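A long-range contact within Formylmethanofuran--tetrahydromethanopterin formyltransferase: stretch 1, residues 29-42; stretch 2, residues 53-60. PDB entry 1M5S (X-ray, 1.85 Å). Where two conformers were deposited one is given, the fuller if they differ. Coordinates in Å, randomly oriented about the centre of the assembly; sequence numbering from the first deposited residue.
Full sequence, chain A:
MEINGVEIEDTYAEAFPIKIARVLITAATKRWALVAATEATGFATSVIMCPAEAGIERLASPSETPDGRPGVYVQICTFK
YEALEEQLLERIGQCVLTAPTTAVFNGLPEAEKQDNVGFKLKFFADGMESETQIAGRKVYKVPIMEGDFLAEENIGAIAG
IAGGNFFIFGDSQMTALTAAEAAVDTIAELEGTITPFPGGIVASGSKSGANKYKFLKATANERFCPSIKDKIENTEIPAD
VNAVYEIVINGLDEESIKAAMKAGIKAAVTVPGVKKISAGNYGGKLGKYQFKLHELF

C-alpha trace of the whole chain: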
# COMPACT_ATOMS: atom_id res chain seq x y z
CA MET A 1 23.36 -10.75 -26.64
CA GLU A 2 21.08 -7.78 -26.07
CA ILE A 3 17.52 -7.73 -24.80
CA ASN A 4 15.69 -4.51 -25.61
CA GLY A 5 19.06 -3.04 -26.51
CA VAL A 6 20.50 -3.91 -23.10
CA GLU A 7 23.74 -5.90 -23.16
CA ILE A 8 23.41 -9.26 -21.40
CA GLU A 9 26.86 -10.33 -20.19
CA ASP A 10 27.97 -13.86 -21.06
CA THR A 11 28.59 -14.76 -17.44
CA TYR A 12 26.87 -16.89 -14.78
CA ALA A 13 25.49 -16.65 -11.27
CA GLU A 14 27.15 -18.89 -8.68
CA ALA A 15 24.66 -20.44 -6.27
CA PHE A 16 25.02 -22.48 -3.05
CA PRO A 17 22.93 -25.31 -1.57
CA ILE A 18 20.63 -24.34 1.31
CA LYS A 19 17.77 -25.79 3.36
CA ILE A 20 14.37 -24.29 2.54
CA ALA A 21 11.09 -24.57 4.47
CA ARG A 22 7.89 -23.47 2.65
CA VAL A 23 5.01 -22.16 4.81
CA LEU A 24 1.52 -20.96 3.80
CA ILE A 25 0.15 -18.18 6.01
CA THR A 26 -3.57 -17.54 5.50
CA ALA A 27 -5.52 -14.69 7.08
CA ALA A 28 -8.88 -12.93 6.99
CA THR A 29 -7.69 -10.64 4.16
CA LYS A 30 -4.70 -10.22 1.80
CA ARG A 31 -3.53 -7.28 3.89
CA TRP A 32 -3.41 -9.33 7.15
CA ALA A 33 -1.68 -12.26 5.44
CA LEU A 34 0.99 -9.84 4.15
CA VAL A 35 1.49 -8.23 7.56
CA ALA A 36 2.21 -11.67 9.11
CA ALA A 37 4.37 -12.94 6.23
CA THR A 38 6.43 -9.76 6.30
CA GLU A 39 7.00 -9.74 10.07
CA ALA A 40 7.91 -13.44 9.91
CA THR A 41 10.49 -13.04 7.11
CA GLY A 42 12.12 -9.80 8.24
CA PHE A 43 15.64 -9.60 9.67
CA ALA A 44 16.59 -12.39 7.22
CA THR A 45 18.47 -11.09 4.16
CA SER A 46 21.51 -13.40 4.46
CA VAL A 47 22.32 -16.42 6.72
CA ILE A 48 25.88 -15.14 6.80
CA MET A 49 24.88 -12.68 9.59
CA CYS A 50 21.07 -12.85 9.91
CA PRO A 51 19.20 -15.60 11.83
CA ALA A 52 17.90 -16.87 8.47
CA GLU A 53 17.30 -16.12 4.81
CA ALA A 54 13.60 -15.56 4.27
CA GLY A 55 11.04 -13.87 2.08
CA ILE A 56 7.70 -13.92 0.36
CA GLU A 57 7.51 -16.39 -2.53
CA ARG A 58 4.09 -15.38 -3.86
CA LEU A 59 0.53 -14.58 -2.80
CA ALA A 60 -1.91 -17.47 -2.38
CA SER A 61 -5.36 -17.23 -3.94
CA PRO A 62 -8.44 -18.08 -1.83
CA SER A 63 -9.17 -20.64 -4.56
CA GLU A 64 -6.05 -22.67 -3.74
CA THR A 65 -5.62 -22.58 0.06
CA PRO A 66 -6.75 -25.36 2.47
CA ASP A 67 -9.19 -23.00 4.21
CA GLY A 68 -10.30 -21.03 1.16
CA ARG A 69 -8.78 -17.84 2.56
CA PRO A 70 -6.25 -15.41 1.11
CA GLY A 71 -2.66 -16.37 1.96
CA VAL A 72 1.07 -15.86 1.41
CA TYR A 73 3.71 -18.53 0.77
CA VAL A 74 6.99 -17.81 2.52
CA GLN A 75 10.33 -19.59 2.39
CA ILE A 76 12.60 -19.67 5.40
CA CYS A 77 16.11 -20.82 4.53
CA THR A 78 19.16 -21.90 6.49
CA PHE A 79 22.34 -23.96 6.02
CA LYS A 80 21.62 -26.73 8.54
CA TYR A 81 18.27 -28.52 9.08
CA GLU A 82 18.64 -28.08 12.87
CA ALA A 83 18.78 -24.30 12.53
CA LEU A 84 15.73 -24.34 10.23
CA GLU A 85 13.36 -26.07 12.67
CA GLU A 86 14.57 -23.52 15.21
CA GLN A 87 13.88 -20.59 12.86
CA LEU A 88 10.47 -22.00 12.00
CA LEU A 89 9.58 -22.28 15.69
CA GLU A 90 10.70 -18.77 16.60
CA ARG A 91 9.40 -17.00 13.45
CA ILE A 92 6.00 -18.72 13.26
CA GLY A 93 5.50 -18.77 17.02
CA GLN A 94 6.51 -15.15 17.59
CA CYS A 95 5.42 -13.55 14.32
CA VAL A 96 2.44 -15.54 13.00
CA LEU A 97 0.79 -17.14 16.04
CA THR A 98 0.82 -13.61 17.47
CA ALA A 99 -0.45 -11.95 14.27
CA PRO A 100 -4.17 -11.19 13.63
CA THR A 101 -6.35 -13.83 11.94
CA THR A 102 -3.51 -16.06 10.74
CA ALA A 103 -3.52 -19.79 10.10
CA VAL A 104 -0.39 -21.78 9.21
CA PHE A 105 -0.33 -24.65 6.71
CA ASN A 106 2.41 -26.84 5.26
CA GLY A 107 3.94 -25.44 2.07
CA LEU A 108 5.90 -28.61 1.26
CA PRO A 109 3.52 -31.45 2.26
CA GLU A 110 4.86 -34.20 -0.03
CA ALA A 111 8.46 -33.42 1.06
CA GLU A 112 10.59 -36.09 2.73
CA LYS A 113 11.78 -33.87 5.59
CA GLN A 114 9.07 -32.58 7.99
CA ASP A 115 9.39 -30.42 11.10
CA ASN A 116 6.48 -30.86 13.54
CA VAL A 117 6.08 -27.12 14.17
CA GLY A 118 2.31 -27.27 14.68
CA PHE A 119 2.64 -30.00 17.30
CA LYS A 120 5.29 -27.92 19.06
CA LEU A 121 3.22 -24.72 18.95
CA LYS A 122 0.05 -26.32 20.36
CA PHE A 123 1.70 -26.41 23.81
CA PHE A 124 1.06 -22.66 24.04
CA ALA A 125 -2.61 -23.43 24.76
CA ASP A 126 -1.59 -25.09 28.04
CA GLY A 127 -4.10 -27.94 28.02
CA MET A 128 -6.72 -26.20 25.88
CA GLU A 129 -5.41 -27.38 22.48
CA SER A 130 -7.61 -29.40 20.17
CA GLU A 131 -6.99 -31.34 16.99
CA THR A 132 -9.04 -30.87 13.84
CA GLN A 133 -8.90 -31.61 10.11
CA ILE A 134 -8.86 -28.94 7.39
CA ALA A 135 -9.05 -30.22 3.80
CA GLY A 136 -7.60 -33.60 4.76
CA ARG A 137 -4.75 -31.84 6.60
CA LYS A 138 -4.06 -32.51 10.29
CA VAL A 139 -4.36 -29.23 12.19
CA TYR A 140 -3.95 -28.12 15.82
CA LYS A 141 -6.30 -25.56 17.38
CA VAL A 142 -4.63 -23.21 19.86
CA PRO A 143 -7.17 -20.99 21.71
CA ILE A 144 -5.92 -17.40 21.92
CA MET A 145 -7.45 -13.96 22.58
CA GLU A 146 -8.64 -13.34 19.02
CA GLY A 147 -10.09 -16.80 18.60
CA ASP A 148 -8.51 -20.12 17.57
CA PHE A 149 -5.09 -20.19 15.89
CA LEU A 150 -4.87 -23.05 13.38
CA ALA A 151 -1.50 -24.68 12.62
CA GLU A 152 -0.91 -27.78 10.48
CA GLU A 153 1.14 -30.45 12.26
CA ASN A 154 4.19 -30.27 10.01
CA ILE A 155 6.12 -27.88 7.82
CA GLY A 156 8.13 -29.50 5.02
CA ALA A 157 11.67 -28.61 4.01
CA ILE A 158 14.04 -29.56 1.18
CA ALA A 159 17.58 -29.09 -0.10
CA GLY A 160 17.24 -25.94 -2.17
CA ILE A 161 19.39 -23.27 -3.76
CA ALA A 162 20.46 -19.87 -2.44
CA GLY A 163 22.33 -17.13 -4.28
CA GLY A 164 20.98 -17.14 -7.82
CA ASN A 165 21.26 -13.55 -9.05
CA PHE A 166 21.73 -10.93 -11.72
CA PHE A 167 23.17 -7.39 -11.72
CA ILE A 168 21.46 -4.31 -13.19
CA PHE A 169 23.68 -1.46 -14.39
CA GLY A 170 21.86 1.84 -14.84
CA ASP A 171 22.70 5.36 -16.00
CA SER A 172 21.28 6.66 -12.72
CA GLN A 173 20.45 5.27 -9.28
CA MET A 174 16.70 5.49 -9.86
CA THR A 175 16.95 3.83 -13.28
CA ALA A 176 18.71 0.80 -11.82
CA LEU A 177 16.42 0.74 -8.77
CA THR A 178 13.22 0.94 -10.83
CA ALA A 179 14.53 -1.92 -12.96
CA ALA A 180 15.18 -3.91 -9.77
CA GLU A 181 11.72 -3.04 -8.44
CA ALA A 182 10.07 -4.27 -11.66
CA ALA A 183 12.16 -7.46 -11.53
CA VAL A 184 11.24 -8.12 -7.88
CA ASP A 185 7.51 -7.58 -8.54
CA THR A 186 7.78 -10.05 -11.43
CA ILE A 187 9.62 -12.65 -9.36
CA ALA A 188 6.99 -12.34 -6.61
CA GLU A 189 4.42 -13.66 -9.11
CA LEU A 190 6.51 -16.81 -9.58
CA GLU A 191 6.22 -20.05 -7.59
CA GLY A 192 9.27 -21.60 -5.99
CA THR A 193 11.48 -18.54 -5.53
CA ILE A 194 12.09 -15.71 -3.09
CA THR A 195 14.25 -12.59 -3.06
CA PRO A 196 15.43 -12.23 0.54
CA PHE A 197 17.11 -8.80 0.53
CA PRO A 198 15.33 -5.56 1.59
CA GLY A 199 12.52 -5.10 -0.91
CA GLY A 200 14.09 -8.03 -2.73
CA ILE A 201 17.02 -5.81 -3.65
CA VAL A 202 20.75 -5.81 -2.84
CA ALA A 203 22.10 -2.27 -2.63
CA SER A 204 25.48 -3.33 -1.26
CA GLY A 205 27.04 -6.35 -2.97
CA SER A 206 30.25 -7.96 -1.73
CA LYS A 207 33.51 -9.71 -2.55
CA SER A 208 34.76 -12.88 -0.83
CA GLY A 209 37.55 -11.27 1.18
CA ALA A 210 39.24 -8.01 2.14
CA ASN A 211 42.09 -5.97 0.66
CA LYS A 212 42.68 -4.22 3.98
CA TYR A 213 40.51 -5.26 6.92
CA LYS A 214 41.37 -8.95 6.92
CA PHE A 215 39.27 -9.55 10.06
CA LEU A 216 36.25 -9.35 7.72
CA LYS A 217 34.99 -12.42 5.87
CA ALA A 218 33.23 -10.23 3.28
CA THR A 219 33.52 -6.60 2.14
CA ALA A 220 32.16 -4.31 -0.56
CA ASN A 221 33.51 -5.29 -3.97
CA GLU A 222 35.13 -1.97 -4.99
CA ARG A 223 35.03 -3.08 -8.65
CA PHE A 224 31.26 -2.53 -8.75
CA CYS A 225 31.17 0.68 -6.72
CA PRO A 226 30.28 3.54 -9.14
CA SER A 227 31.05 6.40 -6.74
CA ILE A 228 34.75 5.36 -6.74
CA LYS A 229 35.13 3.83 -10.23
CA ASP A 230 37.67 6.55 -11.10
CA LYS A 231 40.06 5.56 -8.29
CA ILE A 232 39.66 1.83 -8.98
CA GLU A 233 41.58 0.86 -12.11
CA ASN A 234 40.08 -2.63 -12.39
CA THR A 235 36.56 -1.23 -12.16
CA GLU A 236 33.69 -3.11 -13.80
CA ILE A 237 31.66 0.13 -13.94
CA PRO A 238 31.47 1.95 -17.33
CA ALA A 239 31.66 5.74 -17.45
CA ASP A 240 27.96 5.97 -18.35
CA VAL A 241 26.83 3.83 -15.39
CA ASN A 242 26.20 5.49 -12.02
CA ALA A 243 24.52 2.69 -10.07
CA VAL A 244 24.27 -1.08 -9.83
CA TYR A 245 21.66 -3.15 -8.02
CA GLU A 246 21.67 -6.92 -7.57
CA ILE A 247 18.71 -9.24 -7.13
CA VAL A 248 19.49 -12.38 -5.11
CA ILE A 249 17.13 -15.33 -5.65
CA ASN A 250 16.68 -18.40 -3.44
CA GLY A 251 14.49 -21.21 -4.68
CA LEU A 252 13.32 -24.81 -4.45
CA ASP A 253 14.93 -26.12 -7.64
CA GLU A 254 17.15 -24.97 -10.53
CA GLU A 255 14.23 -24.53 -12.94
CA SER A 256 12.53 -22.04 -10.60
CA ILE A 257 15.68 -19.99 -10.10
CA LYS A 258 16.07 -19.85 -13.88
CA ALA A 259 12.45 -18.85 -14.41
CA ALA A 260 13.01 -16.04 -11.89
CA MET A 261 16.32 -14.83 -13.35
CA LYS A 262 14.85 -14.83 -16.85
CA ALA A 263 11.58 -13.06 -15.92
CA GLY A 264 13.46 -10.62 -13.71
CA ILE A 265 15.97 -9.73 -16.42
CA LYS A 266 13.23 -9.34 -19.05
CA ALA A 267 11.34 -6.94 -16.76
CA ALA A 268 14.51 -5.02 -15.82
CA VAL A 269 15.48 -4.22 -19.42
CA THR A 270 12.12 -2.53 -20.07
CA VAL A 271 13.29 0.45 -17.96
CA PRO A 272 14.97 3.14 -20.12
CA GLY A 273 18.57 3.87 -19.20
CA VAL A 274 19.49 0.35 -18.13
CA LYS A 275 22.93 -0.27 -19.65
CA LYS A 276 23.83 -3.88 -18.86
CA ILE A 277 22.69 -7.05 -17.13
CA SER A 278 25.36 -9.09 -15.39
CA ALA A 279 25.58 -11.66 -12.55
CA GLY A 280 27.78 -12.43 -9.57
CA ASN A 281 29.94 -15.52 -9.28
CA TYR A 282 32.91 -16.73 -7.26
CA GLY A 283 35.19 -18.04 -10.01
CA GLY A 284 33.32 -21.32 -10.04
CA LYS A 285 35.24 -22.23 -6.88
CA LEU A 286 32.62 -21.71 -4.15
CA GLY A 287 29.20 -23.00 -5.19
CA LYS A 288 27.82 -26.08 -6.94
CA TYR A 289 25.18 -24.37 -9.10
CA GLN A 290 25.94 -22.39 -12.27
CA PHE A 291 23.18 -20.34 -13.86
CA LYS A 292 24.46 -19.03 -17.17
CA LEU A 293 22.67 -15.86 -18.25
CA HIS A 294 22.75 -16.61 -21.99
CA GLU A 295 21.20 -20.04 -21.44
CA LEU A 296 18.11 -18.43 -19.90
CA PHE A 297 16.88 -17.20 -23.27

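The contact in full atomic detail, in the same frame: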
# COMPACT_ATOMS: atom_id res chain seq x y z
N THR A 29 -7.85 -11.40 5.41
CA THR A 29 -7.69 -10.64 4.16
C THR A 29 -6.24 -10.69 3.68
O THR A 29 -5.34 -10.97 4.48
CB THR A 29 -8.05 -9.14 4.36
OG1 THR A 29 -7.06 -8.53 5.21
CG2 THR A 29 -9.43 -8.98 4.99
N LYS A 30 -6.03 -10.37 2.40
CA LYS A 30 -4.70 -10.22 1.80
C LYS A 30 -3.79 -9.37 2.67
O LYS A 30 -2.63 -9.73 2.91
CB LYS A 30 -4.81 -9.56 0.43
CG LYS A 30 -5.20 -10.50 -0.70
CD LYS A 30 -5.16 -9.78 -2.05
CE LYS A 30 -3.74 -9.36 -2.42
NZ LYS A 30 -3.67 -8.06 -3.15
N ARG A 31 -4.30 -8.24 3.12
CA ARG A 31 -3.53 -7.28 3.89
C ARG A 31 -3.01 -7.89 5.21
O ARG A 31 -1.89 -7.60 5.66
CB ARG A 31 -4.40 -6.07 4.15
CG ARG A 31 -3.74 -5.08 5.08
CD ARG A 31 -3.85 -5.51 6.53
NE ARG A 31 -3.60 -4.40 7.44
CZ ARG A 31 -4.43 -3.37 7.62
NH1 ARG A 31 -5.59 -3.30 6.96
NH2 ARG A 31 -4.19 -2.36 8.46
N TRP A 32 -3.81 -8.74 5.85
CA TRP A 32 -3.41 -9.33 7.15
C TRP A 32 -2.46 -10.52 6.93
O TRP A 32 -1.67 -10.88 7.82
CB TRP A 32 -4.64 -9.76 7.94
CG TRP A 32 -5.34 -8.53 8.52
CD1 TRP A 32 -6.58 -8.11 8.26
CD2 TRP A 32 -4.75 -7.64 9.45
NE1 TRP A 32 -6.77 -6.90 8.99
CE2 TRP A 32 -5.68 -6.63 9.66
CE3 TRP A 32 -3.52 -7.58 10.11
CZ2 TRP A 32 -5.43 -5.51 10.47
CZ3 TRP A 32 -3.28 -6.46 10.94
CH2 TRP A 32 -4.19 -5.47 11.11
N ALA A 33 -2.59 -11.18 5.79
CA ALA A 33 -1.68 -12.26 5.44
C ALA A 33 -0.30 -11.67 5.11
O ALA A 33 0.72 -12.22 5.53
CB ALA A 33 -2.23 -13.05 4.25
N LEU A 34 -0.27 -10.49 4.49
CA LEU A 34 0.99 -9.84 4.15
C LEU A 34 1.70 -9.25 5.36
O LEU A 34 2.92 -9.30 5.45
CB LEU A 34 0.78 -8.74 3.10
CG LEU A 34 2.05 -8.02 2.61
CD1 LEU A 34 2.98 -9.02 1.91
CD2 LEU A 34 1.66 -6.90 1.66
N VAL A 35 0.93 -8.69 6.30
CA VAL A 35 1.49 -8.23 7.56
C VAL A 35 2.25 -9.34 8.30
O VAL A 35 3.41 -9.15 8.68
CB VAL A 35 0.38 -7.66 8.48
CG1 VAL A 35 0.91 -7.45 9.90
CG2 VAL A 35 -0.12 -6.34 7.93
N ALA A 36 1.63 -10.51 8.42
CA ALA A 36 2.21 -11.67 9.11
C ALA A 36 3.44 -12.22 8.37
O ALA A 36 4.48 -12.46 8.98
CB ALA A 36 1.17 -12.76 9.26
N ALA A 37 3.30 -12.41 7.07
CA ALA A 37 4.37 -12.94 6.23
C ALA A 37 5.59 -12.04 6.25
O ALA A 37 6.71 -12.51 6.20
CB ALA A 37 3.88 -13.11 4.81
N THR A 38 5.35 -10.73 6.31
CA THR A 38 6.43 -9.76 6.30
C THR A 38 7.18 -9.75 7.63
O THR A 38 8.41 -9.80 7.65
CB THR A 38 5.88 -8.35 6.01
OG1 THR A 38 5.25 -8.35 4.72
CG2 THR A 38 7.00 -7.31 6.03
N GLU A 39 6.43 -9.68 8.73
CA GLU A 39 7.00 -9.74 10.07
C GLU A 39 7.83 -11.02 10.25
O GLU A 39 8.96 -10.97 10.72
CB GLU A 39 5.88 -9.68 11.10
CG GLU A 39 6.34 -9.71 12.55
CD GLU A 39 7.14 -8.48 12.94
OE1 GLU A 39 6.76 -7.35 12.56
OE2 GLU A 39 8.13 -8.63 13.69
N ALA A 40 7.31 -12.12 9.72
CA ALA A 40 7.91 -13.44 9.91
C ALA A 40 9.17 -13.68 9.07
O ALA A 40 9.93 -14.60 9.35
CB ALA A 40 6.88 -14.52 9.61
N THR A 41 9.36 -12.87 8.02
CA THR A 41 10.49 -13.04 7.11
C THR A 41 11.42 -11.83 7.11
O THR A 41 12.32 -11.74 6.28
CB THR A 41 10.03 -13.29 5.66
OG1 THR A 41 9.17 -12.22 5.24
CG2 THR A 41 9.28 -14.62 5.56
N GLY A 42 11.21 -10.92 8.06
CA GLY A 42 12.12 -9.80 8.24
C GLY A 42 13.36 -10.22 8.99
O GLY A 42 13.44 -11.34 9.51
N GLU A 53 17.61 -16.76 6.08
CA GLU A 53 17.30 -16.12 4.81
C GLU A 53 15.85 -16.42 4.49
O GLU A 53 15.47 -17.57 4.35
CB GLU A 53 18.19 -16.67 3.69
CG GLU A 53 19.39 -15.80 3.36
CD GLU A 53 20.42 -16.52 2.49
OE1 GLU A 53 20.02 -17.25 1.56
OE2 GLU A 53 21.63 -16.36 2.76
N ALA A 54 15.04 -15.37 4.38
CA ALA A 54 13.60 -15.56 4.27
C ALA A 54 12.95 -14.51 3.37
O ALA A 54 13.51 -13.44 3.14
CB ALA A 54 12.97 -15.55 5.65
N GLY A 55 11.77 -14.83 2.88
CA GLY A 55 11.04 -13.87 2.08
C GLY A 55 9.74 -14.42 1.55
O GLY A 55 9.43 -15.61 1.69
N ILE A 56 8.97 -13.54 0.93
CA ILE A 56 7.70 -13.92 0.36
C ILE A 56 7.93 -14.50 -1.03
O ILE A 56 8.66 -13.94 -1.84
CB ILE A 56 6.75 -12.70 0.30
CG1 ILE A 56 6.32 -12.32 1.72
CG2 ILE A 56 5.54 -13.00 -0.59
CD1 ILE A 56 5.81 -10.93 1.83
N GLU A 57 7.36 -15.68 -1.26
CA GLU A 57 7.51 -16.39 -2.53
C GLU A 57 6.47 -15.87 -3.51
O GLU A 57 6.78 -15.51 -4.65
CB GLU A 57 7.33 -17.90 -2.28
CG GLU A 57 7.39 -18.76 -3.52
CD GLU A 57 6.98 -20.19 -3.27
OE1 GLU A 57 7.44 -20.77 -2.26
OE2 GLU A 57 6.19 -20.73 -4.06
N ARG A 58 5.22 -15.86 -3.06
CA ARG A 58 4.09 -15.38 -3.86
C ARG A 58 2.80 -15.44 -3.04
O ARG A 58 2.71 -16.16 -2.04
CB ARG A 58 3.92 -16.26 -5.10
CG ARG A 58 3.51 -17.70 -4.77
CD ARG A 58 2.47 -18.27 -5.73
NE ARG A 58 2.24 -19.71 -5.55
CZ ARG A 58 1.02 -20.27 -5.49
NH1 ARG A 58 -0.09 -19.53 -5.61
NH2 ARG A 58 0.81 -21.59 -5.33
N LEU A 59 1.84 -14.60 -3.42
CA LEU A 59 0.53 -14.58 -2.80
C LEU A 59 -0.24 -15.85 -3.13
O LEU A 59 -0.12 -16.38 -4.23
CB LEU A 59 -0.25 -13.36 -3.29
CG LEU A 59 -0.07 -12.00 -2.61
CD1 LEU A 59 1.31 -11.86 -2.03
CD2 LEU A 59 -0.35 -10.91 -3.63
N ALA A 60 -1.03 -16.32 -2.17
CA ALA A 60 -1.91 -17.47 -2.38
C ALA A 60 -3.35 -17.02 -2.57
O ALA A 60 -3.88 -16.27 -1.76
CB ALA A 60 -1.82 -18.40 -1.20

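The contact is a small, largely apolar packing of one face of a helix against a nearly antiparallel strand, held by van der Waals contact without a single hydrogen bond between the two stretches. The axes of helix 30-41 and strand 53-60 run at 158° to each other in their N-to-C directions and approach to 7.6 Å, and the surface buried between them, both sides summed, is 330 Å². The spacing is not uniform. The CA atoms of K30 and L59 lie 8.2 Å apart, those of A37 and I56 6.8 Å, and those of T41 and A54 4.9 Å, so the backbones converge toward the C-terminal part of the helix.

At that close end T41 sits directly on the strand. Its CB is 3.7 Å from CB of A54 and 3.6 Å from the backbone N of G55, yet the latter is a contact, not a hydrogen bond. The hydroxyl is committed within its own helix: T41 OG1 donates to A37 O at 2.7 Å, with chi1 in the p well. A54 contributes just a methyl group, directed toward the helix, and G55 has no side chain and meets the threonine through its backbone N.

I56 anchors the middle. Its CA-to-CB bond points sideways, but the end of the side chain comes nearer to the helix, with chi1 in m and chi2 in t. CG1 of I56 lies 4.0 Å from CB of A37, a small residue directed toward the strand, while CD1 of I56 reaches CD1 of L34 at 3.4 Å, a tight approach for two methyl carbons. T38 touches the same methyl from a CA-to-CB bond that points away from the strand: its OG1 is 3.9 Å from CD1 of I56. That oxygen donates to L34 O at 2.6 Å, so its polar requirement is met inside the helix while it borders an apolar group.

The wide end depends on reach. L59 points toward the helix, and the aliphatic part of K30 extends to meet it, CE of K30 lying 3.9 Å from CD2 of L59. Both residues are exposed; K30 was deposited in two conformers, so this contact describes the one given.

Just before the helix, T29 occupies the N-cap position. Its OG1 accepts a weak hydrogen bond from W32 N at 3.3 Å, capping the first turn alongside a weak backbone bond from W32 N to T29 O at 3.0 Å; T29 itself makes no contact with the strand.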